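Side-chain contact in extracellular solute-binding protein, family 1 (Bifidobacterium longum subsp. infantis ATCC 15697, PDB 3QUF), which probably captures a solute, likely a sugar, outside the cell and delivers it to an ABC transporter for uptake: residues A[84-89]-A[315-320]. Sequence-based numbering, arbitrary orientation.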
loop_
_atom_site.group_PDB
_atom_site.type_symbol
_atom_site.label_atom_id
_atom_site.label_comp_id
_atom_site.label_asym_id
_atom_site.label_seq_id
_atom_site.Cartn_x
_atom_site.Cartn_y
_atom_site.Cartn_z
ATOM N N PRO A 84 -17.909 -17.826 7.651
ATOM C CA PRO A 84 -18.488 -16.943 6.640
ATOM C C PRO A 84 -18.109 -17.421 5.245
ATOM O O PRO A 84 -16.944 -17.780 5.007
ATOM C CB PRO A 84 -17.849 -15.579 6.914
ATOM C CG PRO A 84 -16.735 -15.820 7.816
ATOM C CD PRO A 84 -16.917 -17.151 8.495
ATOM N N THR A 85 -19.056 -17.387 4.321
ATOM C CA THR A 85 -18.742 -17.802 2.963
ATOM C C THR A 85 -17.695 -16.942 2.274
ATOM O O THR A 85 -16.884 -17.445 1.453
ATOM C CB THR A 85 -20.012 -17.825 2.094
ATOM O OG1 THR A 85 -21.161 -18.196 2.849
ATOM C CG2 THR A 85 -19.823 -18.767 0.921
ATOM N N ILE A 86 -17.771 -15.633 2.509
ATOM C CA ILE A 86 -16.873 -14.656 1.950
ATOM C C ILE A 86 -16.289 -13.844 3.098
ATOM O O ILE A 86 -16.962 -13.578 4.104
ATOM C CB ILE A 86 -17.585 -13.718 0.993
ATOM C CG1 ILE A 86 -18.302 -14.468 -0.115
ATOM C CG2 ILE A 86 -16.589 -12.694 0.394
ATOM C CD1 ILE A 86 -19.593 -13.820 -0.599
ATOM N N PHE A 87 -15.024 -13.530 2.969
ATOM C CA PHE A 87 -14.314 -12.766 3.979
ATOM C C PHE A 87 -13.110 -12.053 3.344
ATOM O O PHE A 87 -12.800 -12.249 2.153
ATOM C CB PHE A 87 -13.934 -13.632 5.176
ATOM C CG PHE A 87 -13.161 -14.841 4.807
ATOM C CD1 PHE A 87 -11.794 -14.784 4.638
ATOM C CD2 PHE A 87 -13.833 -16.047 4.556
ATOM C CE1 PHE A 87 -11.085 -15.938 4.233
ATOM C CE2 PHE A 87 -13.120 -17.179 4.174
ATOM C CZ PHE A 87 -11.759 -17.099 3.992
ATOM N N ASN A 88 -12.392 -11.278 4.141
ATOM C CA ASN A 88 -11.250 -10.541 3.628
ATOM C C ASN A 88 -9.924 -10.992 4.172
ATOM O O ASN A 88 -9.796 -11.293 5.362
ATOM C CB ASN A 88 -11.432 -9.042 3.946
ATOM C CG ASN A 88 -12.546 -8.398 3.160
ATOM O OD1 ASN A 88 -13.555 -7.963 3.708
ATOM N ND2 ASN A 88 -12.392 -8.358 1.795
ATOM N N LEU A 89 -8.933 -11.042 3.276
ATOM C CA LEU A 89 -7.552 -11.231 3.624
ATOM C C LEU A 89 -6.938 -9.843 3.680
ATOM O O LEU A 89 -6.865 -9.132 2.680
ATOM C CB LEU A 89 -6.842 -12.080 2.588
ATOM C CG LEU A 89 -7.396 -13.501 2.402
ATOM C CD1 LEU A 89 -6.639 -14.214 1.291
ATOM C CD2 LEU A 89 -7.335 -14.318 3.671
ATOM N N ALA A 315 -20.453 -21.656 -5.197
ATOM C CA ALA A 315 -20.869 -21.145 -6.516
ATOM C C ALA A 315 -21.442 -19.719 -6.415
ATOM O O ALA A 315 -21.167 -18.832 -7.212
ATOM C CB ALA A 315 -21.884 -22.082 -7.133
ATOM N N ALA A 316 -22.255 -19.485 -5.398
ATOM C CA ALA A 316 -22.854 -18.181 -5.182
ATOM C C ALA A 316 -21.779 -17.148 -4.801
ATOM O O ALA A 316 -21.837 -15.988 -5.236
ATOM C CB ALA A 316 -23.953 -18.252 -4.086
ATOM N N ALA A 317 -20.841 -17.541 -3.955
ATOM C CA ALA A 317 -19.732 -16.671 -3.553
ATOM C C ALA A 317 -18.862 -16.271 -4.737
ATOM O O ALA A 317 -18.425 -15.109 -4.838
ATOM C CB ALA A 317 -18.921 -17.336 -2.412
ATOM N N LYS A 318 -18.647 -17.206 -5.657
ATOM C CA LYS A 318 -17.924 -16.891 -6.883
ATOM C C LYS A 318 -18.679 -15.826 -7.707
ATOM O O LYS A 318 -18.035 -14.974 -8.343
ATOM C CB LYS A 318 -17.679 -18.138 -7.716
ATOM C CG LYS A 318 -16.659 -19.062 -7.060
ATOM C CD LYS A 318 -16.433 -20.352 -7.871
ATOM C CE LYS A 318 -15.457 -21.306 -7.222
ATOM N NZ LYS A 318 -15.423 -22.611 -7.957
ATOM N N LYS A 319 -20.012 -15.894 -7.721
ATOM C CA LYS A 319 -20.792 -14.831 -8.396
ATOM C C LYS A 319 -20.602 -13.463 -7.736
ATOM O O LYS A 319 -20.576 -12.439 -8.413
ATOM C CB LYS A 319 -22.276 -15.195 -8.461
ATOM C CG LYS A 319 -22.572 -16.283 -9.468
ATOM C CD LYS A 319 -24.088 -16.494 -9.595
ATOM C CE LYS A 319 -24.455 -17.577 -10.614
ATOM N NZ LYS A 319 -25.900 -17.450 -11.037
ATOM N N PHE A 320 -20.453 -13.430 -6.415
ATOM C CA PHE A 320 -20.172 -12.192 -5.720
ATOM C C PHE A 320 -18.788 -11.628 -6.066
ATOM O O PHE A 320 -18.661 -10.455 -6.422
ATOM C CB PHE A 320 -20.304 -12.351 -4.218
ATOM C CG PHE A 320 -20.095 -11.073 -3.471
ATOM C CD1 PHE A 320 -21.022 -10.046 -3.536
ATOM C CD2 PHE A 320 -18.948 -10.880 -2.721
ATOM C CE1 PHE A 320 -20.799 -8.875 -2.864
ATOM C CE2 PHE A 320 -18.745 -9.722 -2.010
ATOM C CZ PHE A 320 -19.643 -8.713 -2.079
#
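The start of strand 86-89 meets one face of helix 311-324, and the backbones come nearest at I86 and A317, whose CA atoms lie 6.5 Å apart. T85, just before the strand, and I86 both send their side chains at the helix. A317 and F320, one turn apart on it, receive them. The methyl of A317 touches both residues of the other segment. A317 CB lies 3.7 Å from I86 CG1. T85 CG2 comes equally near, 3.7 Å from A317 CB. I86 then carries on past A317 with its end methyl. CG1 stands anti to the carbonyl carbon (chi1 -56°), on the A317 side, and chi2 of 147° carries CD1 on to F320. The methyl approaches the ring obliquely, with I86 CD1 3.7 Å from F320 CD2. I86 CD1 also lies 4.0 Å from F320 CB, so it sits near the point where the ring joins its stem. The F320 ring also meets F50 edge to face and contacts F34 of strand 30-36.

T85 has two different branches. CG2 is given to A317, while OG1 hydrogen-bonds to the backbone N of S33. I86 is paired through its backbone with S33 and Y35 of strand 30-36, and T85 and F87 with A306 and A304. The strand thus lies inside the sheet, between strand 30-36, parallel to it, and strand 295-305, antiparallel to it. A317 also touches I305, and K318 turns off the contact to form a salt bridge with E109. The contact packs helix 311-324 on the mixed sheet in one lobe of the two-lobed binding-protein fold. The touching atoms are all carbon and all four residues are buried. The contact therefore rests on apolar fit, with the hydroxyl of T85 satisfied by the sheet.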